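Local coordinates for ancestral D-type dye decolorizing peroxidase (Geotrichum candidum, PDB 7ANV), which probably uses haem and hydrogen peroxide to oxidise dyes and other substrates, as dye-decolorizing peroxidases of the D type do, at residues 23-28 and 176-181; 107-112 and 129-134. All coordinates share one frame; numbering follows the deposited sequence.

Contact 1 of 2, residues 23-28 and 176-181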
loop_
_atom_site.group_PDB
_atom_site.type_symbol
_atom_site.label_atom_id
_atom_site.label_comp_id
_atom_site.label_asym_id
_atom_site.label_seq_id
_atom_site.Cartn_x
_atom_site.Cartn_y
_atom_site.Cartn_z
ATOM N N TYR A 23 11.597 6.976 -6.014
ATOM C CA TYR A 23 12.101 6.614 -4.680
ATOM C C TYR A 23 13.610 6.492 -4.787
ATOM O O TYR A 23 14.081 5.635 -5.533
ATOM C CB TYR A 23 11.417 5.316 -4.264
ATOM C CG TYR A 23 9.956 5.495 -4.030
ATOM C CD1 TYR A 23 9.059 5.362 -5.069
ATOM C CD2 TYR A 23 9.471 5.757 -2.769
ATOM C CE1 TYR A 23 7.702 5.542 -4.880
ATOM C CE2 TYR A 23 8.118 5.924 -2.561
ATOM C CZ TYR A 23 7.237 5.797 -3.610
ATOM O OH TYR A 23 5.896 5.953 -3.434
ATOM N N PHE A 24 14.323 7.336 -4.048
ATOM C CA PHE A 24 15.807 7.372 -4.003
ATOM C C PHE A 24 16.247 6.781 -2.665
ATOM O O PHE A 24 16.133 7.451 -1.597
ATOM C CB PHE A 24 16.251 8.815 -4.238
ATOM C CG PHE A 24 17.728 9.013 -4.277
ATOM C CD1 PHE A 24 18.454 9.145 -3.108
ATOM C CD2 PHE A 24 18.374 9.161 -5.485
ATOM C CE1 PHE A 24 19.822 9.406 -3.172
ATOM C CE2 PHE A 24 19.736 9.412 -5.538
ATOM C CZ PHE A 24 20.449 9.518 -4.376
ATOM N N PHE A 25 16.697 5.524 -2.705
ATOM C CA PHE A 25 17.093 4.785 -1.481
ATOM C C PHE A 25 18.582 5.044 -1.296
ATOM O O PHE A 25 19.384 4.911 -2.247
ATOM C CB PHE A 25 16.821 3.290 -1.610
ATOM C CG PHE A 25 15.365 2.969 -1.768
ATOM C CD1 PHE A 25 14.560 2.822 -0.643
ATOM C CD2 PHE A 25 14.799 2.798 -3.013
ATOM C CE1 PHE A 25 13.224 2.508 -0.783
ATOM C CE2 PHE A 25 13.452 2.508 -3.145
ATOM C CZ PHE A 25 12.671 2.326 -2.034
ATOM N N PHE A 26 18.969 5.475 -0.111
ATOM C CA PHE A 26 20.357 5.924 0.099
ATOM C C PHE A 26 20.949 5.309 1.350
ATOM O O PHE A 26 20.244 4.871 2.260
ATOM C CB PHE A 26 20.439 7.453 0.163
ATOM C CG PHE A 26 19.698 8.053 1.331
ATOM C CD1 PHE A 26 20.334 8.262 2.549
ATOM C CD2 PHE A 26 18.377 8.447 1.195
ATOM C CE1 PHE A 26 19.655 8.822 3.621
ATOM C CE2 PHE A 26 17.696 8.986 2.272
ATOM C CZ PHE A 26 18.331 9.183 3.474
ATOM N N LYS A 27 22.275 5.250 1.317
ATOM C CA LYS A 27 23.133 4.936 2.469
ATOM C C LYS A 27 23.815 6.238 2.858
ATOM O O LYS A 27 24.288 6.972 1.955
ATOM C CB LYS A 27 24.122 3.842 2.068
ATOM C CG LYS A 27 25.100 3.426 3.146
ATOM C CD LYS A 27 26.069 2.363 2.645
ATOM C CE LYS A 27 26.940 1.767 3.730
ATOM N NZ LYS A 27 28.211 1.277 3.142
ATOM N N ILE A 28 23.853 6.521 4.155
ATOM C CA ILE A 28 24.610 7.660 4.727
ATOM C C ILE A 28 26.070 7.225 4.844
ATOM O O ILE A 28 26.356 6.263 5.597
ATOM C CB ILE A 28 24.022 8.117 6.064
ATOM C CG1 ILE A 28 22.572 8.595 5.893
ATOM C CG2 ILE A 28 24.937 9.149 6.721
ATOM C CD1 ILE A 28 21.788 8.729 7.173
ATOM N N GLU A 176 23.804 6.491 -3.424
ATOM C CA GLU A 176 22.558 5.900 -3.979
ATOM C C GLU A 176 22.668 4.370 -3.903
ATOM O O GLU A 176 23.655 3.821 -4.438
ATOM C CB GLU A 176 22.397 6.390 -5.407
ATOM C CG GLU A 176 21.181 5.814 -6.113
ATOM C CD GLU A 176 21.146 6.132 -7.589
ATOM O OE1 GLU A 176 21.832 7.124 -8.016
ATOM O OE2 GLU A 176 20.423 5.406 -8.304
ATOM N N VAL A 177 21.705 3.687 -3.295
ATOM C CA VAL A 177 21.636 2.196 -3.268
ATOM C C VAL A 177 20.767 1.745 -4.427
ATOM O O VAL A 177 21.094 0.776 -5.119
ATOM C CB VAL A 177 21.076 1.680 -1.930
ATOM C CG1 VAL A 177 20.975 0.165 -1.902
ATOM C CG2 VAL A 177 21.880 2.190 -0.754
ATOM N N LEU A 178 19.676 2.463 -4.658
ATOM C CA LEU A 178 18.661 2.049 -5.643
ATOM C C LEU A 178 17.780 3.267 -5.914
ATOM O O LEU A 178 17.409 3.984 -4.950
ATOM C CB LEU A 178 17.839 0.875 -5.087
ATOM C CG LEU A 178 16.698 0.379 -5.975
ATOM C CD1 LEU A 178 17.210 -0.281 -7.248
ATOM C CD2 LEU A 178 15.790 -0.581 -5.220
ATOM N N THR A 179 17.432 3.458 -7.177
ATOM C CA THR A 179 16.350 4.393 -7.546
ATOM C C THR A 179 15.268 3.605 -8.267
ATOM O O THR A 179 15.628 2.764 -9.133
ATOM C CB THR A 179 16.891 5.538 -8.404
ATOM O OG1 THR A 179 17.945 6.133 -7.653
ATOM C CG2 THR A 179 15.845 6.581 -8.711
ATOM N N ILE A 180 14.003 3.831 -7.909
ATOM C CA ILE A 180 12.870 3.159 -8.602
ATOM C C ILE A 180 11.935 4.292 -9.001
ATOM O O ILE A 180 11.543 5.072 -8.130
ATOM C CB ILE A 180 12.139 2.111 -7.727
ATOM C CG1 ILE A 180 13.102 1.242 -6.918
ATOM C CG2 ILE A 180 11.220 1.298 -8.639
ATOM C CD1 ILE A 180 12.454 0.198 -5.994
ATOM N N GLN A 181 11.503 4.282 -10.237
ATOM C CA GLN A 181 10.504 5.237 -10.735
ATOM C C GLN A 181 9.136 4.574 -10.861
ATOM O O GLN A 181 9.030 3.492 -11.490
ATOM C CB GLN A 181 10.970 5.759 -12.089
ATOM C CG GLN A 181 10.038 6.825 -12.657
ATOM C CD GLN A 181 10.540 7.270 -14.002
ATOM O OE1 GLN A 181 11.655 7.786 -14.095
ATOM N NE2 GLN A 181 9.785 6.979 -15.062
#

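Contact 2 of 2, residues 107-112 and 129-134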
loop_
_atom_site.group_PDB
_atom_site.type_symbol
_atom_site.label_atom_id
_atom_site.label_comp_id
_atom_site.label_asym_id
_atom_site.label_seq_id
_atom_site.Cartn_x
_atom_site.Cartn_y
_atom_site.Cartn_z
ATOM N N GLY A 107 13.895 -4.587 10.744
ATOM C CA GLY A 107 13.985 -4.362 9.293
ATOM C C GLY A 107 13.120 -5.352 8.542
ATOM O O GLY A 107 12.795 -6.436 9.101
ATOM N N GLN A 108 12.738 -5.030 7.323
ATOM C CA GLN A 108 11.803 -5.905 6.570
ATOM C C GLN A 108 12.452 -7.231 6.152
ATOM O O GLN A 108 11.726 -8.248 6.037
ATOM C CB GLN A 108 11.273 -5.177 5.344
ATOM C CG GLN A 108 10.033 -5.851 4.761
ATOM C CD GLN A 108 9.565 -5.167 3.504
ATOM O OE1 GLN A 108 9.689 -5.669 2.384
ATOM N NE2 GLN A 108 9.071 -3.960 3.676
ATOM N N LEU A 109 13.768 -7.260 5.875
ATOM C CA LEU A 109 14.410 -8.506 5.413
ATOM C C LEU A 109 14.173 -9.599 6.447
ATOM O O LEU A 109 13.805 -10.703 6.034
ATOM C CB LEU A 109 15.901 -8.273 5.158
ATOM C CG LEU A 109 16.713 -9.502 4.740
ATOM C CD1 LEU A 109 16.145 -10.160 3.516
ATOM C CD2 LEU A 109 18.141 -9.115 4.439
ATOM N N ALA A 110 14.326 -9.278 7.734
ATOM C CA ALA A 110 14.108 -10.198 8.859
ATOM C C ALA A 110 12.644 -10.697 8.885
ATOM O O ALA A 110 12.366 -11.765 9.476
ATOM C CB ALA A 110 14.484 -9.484 10.136
ATOM N N ASP A 111 11.710 -9.922 8.347
ATOM C CA ASP A 111 10.263 -10.242 8.397
ATOM C C ASP A 111 9.838 -10.995 7.127
ATOM O O ASP A 111 8.701 -11.534 7.087
ATOM C CB ASP A 111 9.458 -8.948 8.508
ATOM C CG ASP A 111 8.040 -9.087 9.027
ATOM O OD1 ASP A 111 7.750 -10.040 9.823
ATOM O OD2 ASP A 111 7.256 -8.217 8.685
ATOM N N ALA A 112 10.677 -11.064 6.104
ATOM C CA ALA A 112 10.258 -11.635 4.795
ATOM C C ALA A 112 9.663 -13.044 4.940
ATOM O O ALA A 112 8.674 -13.353 4.256
ATOM C CB ALA A 112 11.408 -11.641 3.831
ATOM N N PRO A 129 15.116 -14.291 1.210
ATOM C CA PRO A 129 13.999 -14.101 0.290
ATOM C C PRO A 129 14.518 -13.880 -1.123
ATOM O O PRO A 129 15.640 -13.390 -1.244
ATOM C CB PRO A 129 13.322 -12.844 0.805
ATOM C CG PRO A 129 14.447 -12.062 1.447
ATOM C CD PRO A 129 15.307 -13.133 2.093
ATOM N N ASP A 130 13.691 -14.149 -2.130
ATOM C CA ASP A 130 14.064 -13.948 -3.557
ATOM C C ASP A 130 13.890 -12.468 -3.931
ATOM O O ASP A 130 13.196 -12.167 -4.931
ATOM C CB ASP A 130 13.239 -14.838 -4.488
ATOM C CG ASP A 130 13.460 -16.320 -4.275
ATOM O OD1 ASP A 130 14.524 -16.693 -3.714
ATOM O OD2 ASP A 130 12.555 -17.091 -4.662
ATOM N N TRP A 131 14.524 -11.569 -3.180
ATOM C CA TRP A 131 14.412 -10.098 -3.374
ATOM C C TRP A 131 15.389 -9.586 -4.438
ATOM O O TRP A 131 16.382 -10.314 -4.748
ATOM C CB TRP A 131 14.685 -9.423 -2.043
ATOM C CG TRP A 131 13.532 -9.445 -1.100
ATOM C CD1 TRP A 131 12.345 -10.115 -1.235
ATOM C CD2 TRP A 131 13.455 -8.731 0.142
ATOM N NE1 TRP A 131 11.563 -9.899 -0.139
ATOM C CE2 TRP A 131 12.201 -9.036 0.703
ATOM C CE3 TRP A 131 14.312 -7.865 0.824
ATOM C CZ2 TRP A 131 11.785 -8.475 1.906
ATOM C CZ3 TRP A 131 13.909 -7.321 2.017
ATOM C CH2 TRP A 131 12.664 -7.636 2.548
ATOM N N ASP A 132 15.173 -8.366 -4.947
ATOM C CA ASP A 132 16.196 -7.662 -5.763
ATOM C C ASP A 132 17.417 -7.487 -4.859
ATOM O O ASP A 132 17.262 -7.212 -3.664
ATOM C CB ASP A 132 15.717 -6.318 -6.333
ATOM C CG ASP A 132 14.554 -6.427 -7.317
ATOM O OD1 ASP A 132 14.359 -7.534 -7.868
ATOM O OD2 ASP A 132 13.884 -5.407 -7.554
ATOM N N PRO A 133 18.642 -7.608 -5.414
ATOM C CA PRO A 133 19.881 -7.476 -4.639
ATOM C C PRO A 133 19.947 -6.250 -3.711
ATOM O O PRO A 133 20.368 -6.397 -2.598
ATOM C CB PRO A 133 20.967 -7.376 -5.718
ATOM C CG PRO A 133 20.393 -8.153 -6.879
ATOM C CD PRO A 133 18.896 -7.916 -6.826
ATOM N N ALA A 134 19.481 -5.080 -4.165
ATOM C CA ALA A 134 19.596 -3.806 -3.419
ATOM C C ALA A 134 18.858 -3.914 -2.083
ATOM O O ALA A 134 19.329 -3.352 -1.111
ATOM C CB ALA A 134 19.093 -2.651 -4.261
#

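Contact 1 of 2, residues 23-28 and 176-181
Phe25 sits at a classic beta bulge, where its carbonyl faces both Val177 and Leu178 of the antiparallel neighbour in the ferredoxin-like sheet of a dimeric alpha+beta barrel domain. Phe25 O accepts from Val177 N at 2.8 Å, the donor tilted 26° from the carbonyl plane, and only weakly from Leu178 N. The extra residue shifts the register by one, so that Phe26 lies opposite Glu176. Beyond the bulge the pairing is regular: Phe25 N meets Leu178 O at 2.8 Å, and Tyr23 exchanges two backbone bonds with Ile180.

Most side chains alternate between the two sides of the sheet. On that of Tyr23, Leu178 and Ile180, the Phe25 ring lies beside Leu178 and points the same way, its CE2 3.8 Å from Ile180 CD1. Phe25 CG is anti to its carbonyl carbon (chi1 -63°), beside the backbone N; Leu178 O lies at the ring edge, in its plane. Phe251 and Phe135 each meet this ring edge-to-face, and helix 133-137 packs on Leu178 and Ile180.

On the other side the Phe24 ring meets Glu176 at about a right angle, CZ lying 3.8 Å from Glu176 CB and CE2 3.9 Å from Glu176 CG. Extended beyond CG, Glu176 brings its carboxylate to Thr179, whose OG1 donates to Glu176 OE2 at 2.7 Å. An alanine in place of Glu176 would probably leave Thr179 OG1 without its carboxylate partner and open a gap beside Phe24 CE2. The hydroxyl meets OE2 from above the carboxylate plane, 68° out of it.

Contact 2 of 2, residues 107-112 and 129-134
Leu109 and Pro129 press together more closely than usual van der Waals contact, Leu109 CD1 standing 3.3 Å from Pro129 CG. The two side chains cross at about a right angle, and Leu109 CD1 and Pro129 CG lie over one face of the Trp131 indole, offset toward its rim. Leu109 CD1 makes a CH-pi contact there, 4.3 Å from the centroid of the six-membered ring and 26° off its normal. Here the first turn of helix 108-115 meets the loop leading into helix 133-137, and the indole of that loop packs against the helix.

The far end of the indole reaches the helix backbone, with Trp131 CH2 3.5 Å from Leu109 CA. Ala112 fills the angle between ring and proline: its CB touches Trp131 CZ2 at 3.7 Å and Pro129 CB at 3.8 Å. Gln108 approaches obliquely, its amide plane perpendicular to the indole, and OE1 comes within 3.5 Å of Trp131 CZ2.

Ala112, Trp131 and Pro129 are buried, whereas Leu109 keeps part of its surface open to solvent and yet makes the tightest pair of the contact. The looser spacing, near ordinary van der Waals distance, is thus found on the buried side, around the alanine methyl.

No hydrogen bond joins the two segments, and their buried polar groups turn to other partners. Gln108 NE2 bonds to Phe251 O and OE1 to Arg252 NH1, while Trp131 NE1 bonds to Asp117 OD2. The contact therefore rests on apolar packing, with the amide and the indole N-H probably fixing how the two flat groups are turned.

How the contacts relate
Both contacts lie within the same dimeric alpha+beta barrel domain, their centres 15 Å apart. In chain order the first strand of contact 1 comes first, then both segments of contact 2, and finally residues 176-181, so the strand pairing encloses the helix-loop contact in sequence. Contact 1 joins strands 20-28 and 174-183, the latter outermost in its four-stranded sheet within this chain; contact 2 joins helix 108-115 to the approach of helix 133-137. They meet directly where Ala134 CB packs on Leu178 CB at 3.8 Å. Helix 133-137 packs on the sheet, and the loop before it on helix 108-115, nearer the haem: the side chain of Gln108 is about 9 Å and that of Tyr23 about 13 Å from the cofactor.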